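Local structure of dipeptidase AC. Metallo peptidase. MEROPS family M19 (Rhodobacter sphaeroides, 3LY0) at residues E283-L286 with R287-H291; E336-M339 with R340-H344. The protein probably acts as a zinc-dependent dipeptidase of the TIM-barrel M19 family, and binds a phosphinate mimic of L-Ala-D-Ala at its two-zinc site. All coordinates share one frame; numbering follows the deposited sequence.

Interaction 1: residues E283-L286 with R287-H291; sequences EPVL and RHLDH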
loop_
_atom_site.group_PDB
_atom_site.type_symbol
_atom_site.label_atom_id
_atom_site.label_comp_id
_atom_site.label_asym_id
_atom_site.label_seq_id
_atom_site.Cartn_x
_atom_site.Cartn_y
_atom_site.Cartn_z
ATOM N N GLU A 283 -14.746 14.473 6.690
ATOM C CA GLU A 283 -13.827 15.582 6.955
ATOM C C GLU A 283 -12.349 15.173 7.046
ATOM O O GLU A 283 -11.492 15.821 6.450
ATOM C CB GLU A 283 -14.205 16.339 8.240
ATOM C CG GLU A 283 -15.565 17.013 8.287
ATOM C CD GLU A 283 -15.807 17.686 9.637
ATOM O OE1 GLU A 283 -14.925 17.577 10.521
ATOM O OE2 GLU A 283 -16.868 18.324 9.824
ATOM N N PRO A 284 -12.037 14.118 7.818
ATOM C CA PRO A 284 -10.610 13.783 7.938
ATOM C C PRO A 284 -10.012 13.286 6.624
ATOM O O PRO A 284 -8.837 13.530 6.345
ATOM C CB PRO A 284 -10.597 12.661 8.992
ATOM C CG PRO A 284 -11.885 12.872 9.771
ATOM C CD PRO A 284 -12.870 13.327 8.741
ATOM N N VAL A 285 -10.808 12.585 5.828
ATOM C CA VAL A 285 -10.341 12.110 4.527
ATOM C C VAL A 285 -9.955 13.305 3.653
ATOM O O VAL A 285 -8.879 13.341 3.065
ATOM C CB VAL A 285 -11.423 11.282 3.824
ATOM C CG1 VAL A 285 -10.982 10.900 2.410
ATOM C CG2 VAL A 285 -11.755 10.028 4.645
ATOM N N LEU A 286 -10.827 14.308 3.599
ATOM C CA LEU A 286 -10.567 15.473 2.762
ATOM C C LEU A 286 -9.484 16.369 3.335
ATOM O O LEU A 286 -8.789 17.070 2.606
ATOM C CB LEU A 286 -11.855 16.269 2.553
ATOM C CG LEU A 286 -12.865 15.541 1.671
ATOM C CD1 LEU A 286 -14.212 16.249 1.719
ATOM C CD2 LEU A 286 -12.338 15.423 0.239
ATOM N N ARG A 287 -9.339 16.357 4.653
ATOM C CA ARG A 287 -8.289 17.113 5.301
ATOM C C ARG A 287 -6.934 16.579 4.839
ATOM O O ARG A 287 -6.054 17.336 4.442
ATOM C CB ARG A 287 -8.431 16.962 6.817
ATOM C CG ARG A 287 -7.699 17.995 7.635
ATOM C CD ARG A 287 -8.199 17.962 9.083
ATOM N NE ARG A 287 -9.664 17.926 9.157
ATOM C CZ ARG A 287 -10.373 17.028 9.845
ATOM N NH1 ARG A 287 -9.763 16.077 10.547
ATOM N NH2 ARG A 287 -11.702 17.086 9.840
ATOM N N HIS A 288 -6.768 15.261 4.884
ATOM C CA HIS A 288 -5.516 14.665 4.423
ATOM C C HIS A 288 -5.303 14.875 2.933
ATOM O O HIS A 288 -4.204 15.221 2.510
ATOM C CB HIS A 288 -5.466 13.182 4.765
ATOM C CG HIS A 288 -5.058 12.911 6.176
ATOM N ND1 HIS A 288 -3.738 12.789 6.563
ATOM C CD2 HIS A 288 -5.798 12.775 7.302
ATOM C CE1 HIS A 288 -3.687 12.573 7.866
ATOM N NE2 HIS A 288 -4.924 12.550 8.336
ATOM N N LEU A 289 -6.347 14.667 2.138
ATOM C CA LEU A 289 -6.200 14.849 0.691
ATOM C C LEU A 289 -5.812 16.276 0.355
ATOM O O LEU A 289 -4.909 16.501 -0.442
ATOM C CB LEU A 289 -7.458 14.439 -0.068
ATOM C CG LEU A 289 -7.673 12.940 -0.240
ATOM C CD1 LEU A 289 -9.049 12.685 -0.830
ATOM C CD2 LEU A 289 -6.586 12.329 -1.128
ATOM N N ASP A 290 -6.471 17.247 0.976
ATOM C CA ASP A 290 -6.121 18.640 0.728
ATOM C C ASP A 290 -4.672 18.904 1.077
ATOM O O ASP A 290 -3.961 19.587 0.342
ATOM C CB ASP A 290 -6.977 19.586 1.567
ATOM C CG ASP A 290 -8.363 19.828 0.981
ATOM O OD1 ASP A 290 -8.637 19.440 -0.178
ATOM O OD2 ASP A 290 -9.187 20.427 1.707
ATOM N N HIS A 291 -4.234 18.397 2.224
ATOM C CA HIS A 291 -2.870 18.657 2.665
ATOM C C HIS A 291 -1.860 18.026 1.715
ATOM O O HIS A 291 -0.865 18.650 1.343
ATOM C CB HIS A 291 -2.636 18.167 4.099
ATOM C CG HIS A 291 -1.356 18.659 4.691
ATOM N ND1 HIS A 291 -1.280 19.828 5.418
ATOM C CD2 HIS A 291 -0.100 18.158 4.650
ATOM C CE1 HIS A 291 -0.031 20.021 5.805
ATOM N NE2 HIS A 291 0.704 19.022 5.351
#
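E283 and R287 face each other one turn apart in the first turns of helix 283-296, an i to i+4 salt bridge on the outer side of a helix that packs against the parallel strands of the TIM-barrel fold. The carboxylate and guanidinium meet steeply rather than flat on, their planes 76° apart, and OE1 of E283 lies 3.3 Å from NH2 of R287. The arginine reaches back because its CG stands anti to the backbone N (chi1 -162°) and the chain then bends at chi3, which lays the guanidinium over the backbone of the first turn, with E283 O and P284 CA on one face. NH1 runs past the pyrrolidine ring, 3.8 Å from P284 CB, and forms a salt bridge of its own with E272, the stronger of the arginine's two acidic partners. Proline suits the first turn of a helix, where its missing N-H costs no helical bond, and its carbonyl still accepts from H288 N at 3.1 Å.

On the inner side V285 and L289, one turn apart, run alongside each other in the same direction, with CG1 of V285 4.2 Å from CD1 of L289; both also touch L263 of strand 260-263, where branched aliphatic side chains fill a buried layer. L286 CD2 lies 4.4 Å from L289 CD1, and D290 turns its carboxylate to H332 and Y334. The buried H288 has both ring nitrogens engaged, by A236 N and T240 OG1, while its carbon CD2 sits 3.3 Å from P284 O, which lies in the plane of the ring at its edge.

Interaction 2: residues E336-M339 with R340-H344; sequences EPLM and RKLCH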
loop_
_atom_site.group_PDB
_atom_site.type_symbol
_atom_site.label_atom_id
_atom_site.label_comp_id
_atom_site.label_asym_id
_atom_site.label_seq_id
_atom_site.Cartn_x
_atom_site.Cartn_y
_atom_site.Cartn_z
ATOM N N GLU A 336 -13.352 17.584 -12.251
ATOM C CA GLU A 336 -13.242 16.291 -12.914
ATOM C C GLU A 336 -11.822 15.904 -13.321
ATOM O O GLU A 336 -11.434 14.749 -13.157
ATOM C CB GLU A 336 -14.203 16.197 -14.107
ATOM C CG GLU A 336 -15.668 16.176 -13.698
ATOM C CD GLU A 336 -15.979 15.100 -12.671
ATOM O OE1 GLU A 336 -15.568 13.938 -12.874
ATOM O OE2 GLU A 336 -16.643 15.412 -11.659
ATOM N N PRO A 337 -11.050 16.848 -13.882
ATOM C CA PRO A 337 -9.680 16.462 -14.230
ATOM C C PRO A 337 -8.890 16.048 -12.988
ATOM O O PRO A 337 -8.120 15.089 -13.054
ATOM C CB PRO A 337 -9.099 17.740 -14.840
ATOM C CG PRO A 337 -10.295 18.462 -15.381
ATOM C CD PRO A 337 -11.403 18.180 -14.409
ATOM N N LEU A 338 -9.077 16.760 -11.882
ATOM C CA LEU A 338 -8.395 16.403 -10.645
ATOM C C LEU A 338 -8.885 15.044 -10.153
ATOM O O LEU A 338 -8.080 14.204 -9.751
ATOM C CB LEU A 338 -8.587 17.476 -9.573
ATOM C CG LEU A 338 -7.978 17.134 -8.207
ATOM C CD1 LEU A 338 -6.488 16.851 -8.315
ATOM C CD2 LEU A 338 -8.231 18.262 -7.214
ATOM N N MET A 339 -10.194 14.811 -10.206
ATOM C CA MET A 339 -10.735 13.512 -9.813
ATOM C C MET A 339 -10.090 12.361 -10.606
ATOM O O MET A 339 -9.758 11.318 -10.045
ATOM C CB MET A 339 -12.254 13.465 -9.981
ATOM C CG MET A 339 -13.020 14.356 -9.023
ATOM S SD MET A 339 -12.941 13.840 -7.286
ATOM C CE MET A 339 -13.567 12.160 -7.383
ATOM N N ARG A 340 -9.915 12.529 -11.914
ATOM C CA ARG A 340 -9.307 11.473 -12.714
ATOM C C ARG A 340 -7.853 11.221 -12.307
ATOM O O ARG A 340 -7.397 10.069 -12.249
ATOM C CB ARG A 340 -9.413 11.789 -14.208
ATOM C CG ARG A 340 -10.847 11.711 -14.706
ATOM C CD ARG A 340 -10.914 11.759 -16.226
ATOM N NE ARG A 340 -10.526 13.063 -16.755
ATOM C CZ ARG A 340 -11.366 14.082 -16.912
ATOM N NH1 ARG A 340 -12.641 13.958 -16.569
ATOM N NH2 ARG A 340 -10.929 15.231 -17.405
ATOM N N LYS A 341 -7.135 12.301 -12.019
ATOM C CA LYS A 341 -5.761 12.184 -11.524
ATOM C C LYS A 341 -5.703 11.387 -10.218
ATOM O O LYS A 341 -4.904 10.451 -10.088
ATOM C CB LYS A 341 -5.135 13.564 -11.321
ATOM C CG LYS A 341 -4.813 14.300 -12.614
ATOM C CD LYS A 341 -4.256 15.667 -12.292
ATOM C CE LYS A 341 -3.904 16.445 -13.548
ATOM N NZ LYS A 341 -3.179 17.698 -13.203
ATOM N N LEU A 342 -6.541 11.773 -9.258
ATOM C CA LEU A 342 -6.535 11.156 -7.937
ATOM C C LEU A 342 -7.010 9.709 -7.998
ATOM O O LEU A 342 -6.566 8.864 -7.221
ATOM C CB LEU A 342 -7.431 11.942 -6.980
ATOM C CG LEU A 342 -6.999 13.379 -6.725
ATOM C CD1 LEU A 342 -8.045 14.082 -5.887
ATOM C CD2 LEU A 342 -5.636 13.427 -6.026
ATOM N N CYS A 343 -7.909 9.415 -8.925
ATOM C CA CYS A 343 -8.492 8.083 -9.007
ATOM C C CYS A 343 -7.612 7.056 -9.715
ATOM O O CYS A 343 -7.569 5.896 -9.298
ATOM C CB CYS A 343 -9.893 8.126 -9.640
ATOM S SG CYS A 343 -11.168 8.813 -8.537
ATOM N N HIS A 344 -6.926 7.463 -10.783
ATOM C CA HIS A 344 -6.040 6.526 -11.468
ATOM C C HIS A 344 -4.902 7.133 -12.287
ATOM O O HIS A 344 -3.859 6.500 -12.436
ATOM C CB HIS A 344 -6.842 5.577 -12.369
ATOM C CG HIS A 344 -7.621 6.274 -13.444
ATOM N ND1 HIS A 344 -8.977 6.497 -13.350
ATOM C CD2 HIS A 344 -7.237 6.788 -14.640
ATOM C CE1 HIS A 344 -9.398 7.122 -14.435
ATOM N NE2 HIS A 344 -8.362 7.316 -15.233
#
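The backbone from E336 is helical, each amide of R340 to C343 bonding to the carbonyl four residues earlier, and the helix widens into a pi-type turn at 341-344. R340 N donates to E336 O at 3.0 Å, and L342 N meets L338 O nearly head-on, with a C=O...N angle of 166°.

R340 folds back over the first turn. Its CG lies beside the backbone N (chi1 -69°) and a bend at chi3 brings the guanidinium across the backbone, with E336 O and P337 CA over one face. NH1 approaches CB of E336 at 3.7 Å, while NH2 lies 3.9 Å from CG of P337, whose ring suits a first turn that asks for no amide hydrogen. The E336 carboxylate bends away at chi2 toward R330, its salt-bridge partner, and OE1 remains 4.7 Å from R340 NH1. A leucine in place of R340 would probably leave E336 O and P337 CA without the flat group that lies over them, and take the positive charge from near the E336 carboxylate.

K341 runs its methylenes past P337 O and carries its ammonium to D299. On the buried side L338 and L342 meet at an angle, CG of L338 3.8 Å from CD1 of L342. M339, whose unbranched thioether chain curls at chi2 and chi3, brings CE to 4.3 Å from SG of C343, a small residue fitting close to V9. With M339 and L342 both touching M329 of helix 322-332, this is the amphipathic opening of helix 336-354 in the outer helical layer of a TIM-barrel fold.

Overall arrangement
Interactions 1 and 2 open two helices, 283-296 and 336-354, on the same side of the chain's centre; their own centres are about 15 Å apart and their nearest atoms about 5 Å, without touching. What joins them is the region between: M329 of helix 322-332 packs against L289 from the first and against M339 and L342 from the second, and Y334 meets L289, D290 and L342. Their relation to the two-zinc site differs. The H288 side chain is about 12 Å from that of the zinc ligand H233 and about 13 Å from the bound phosphinate, whereas residues 336-344 lie away from the annotated sites.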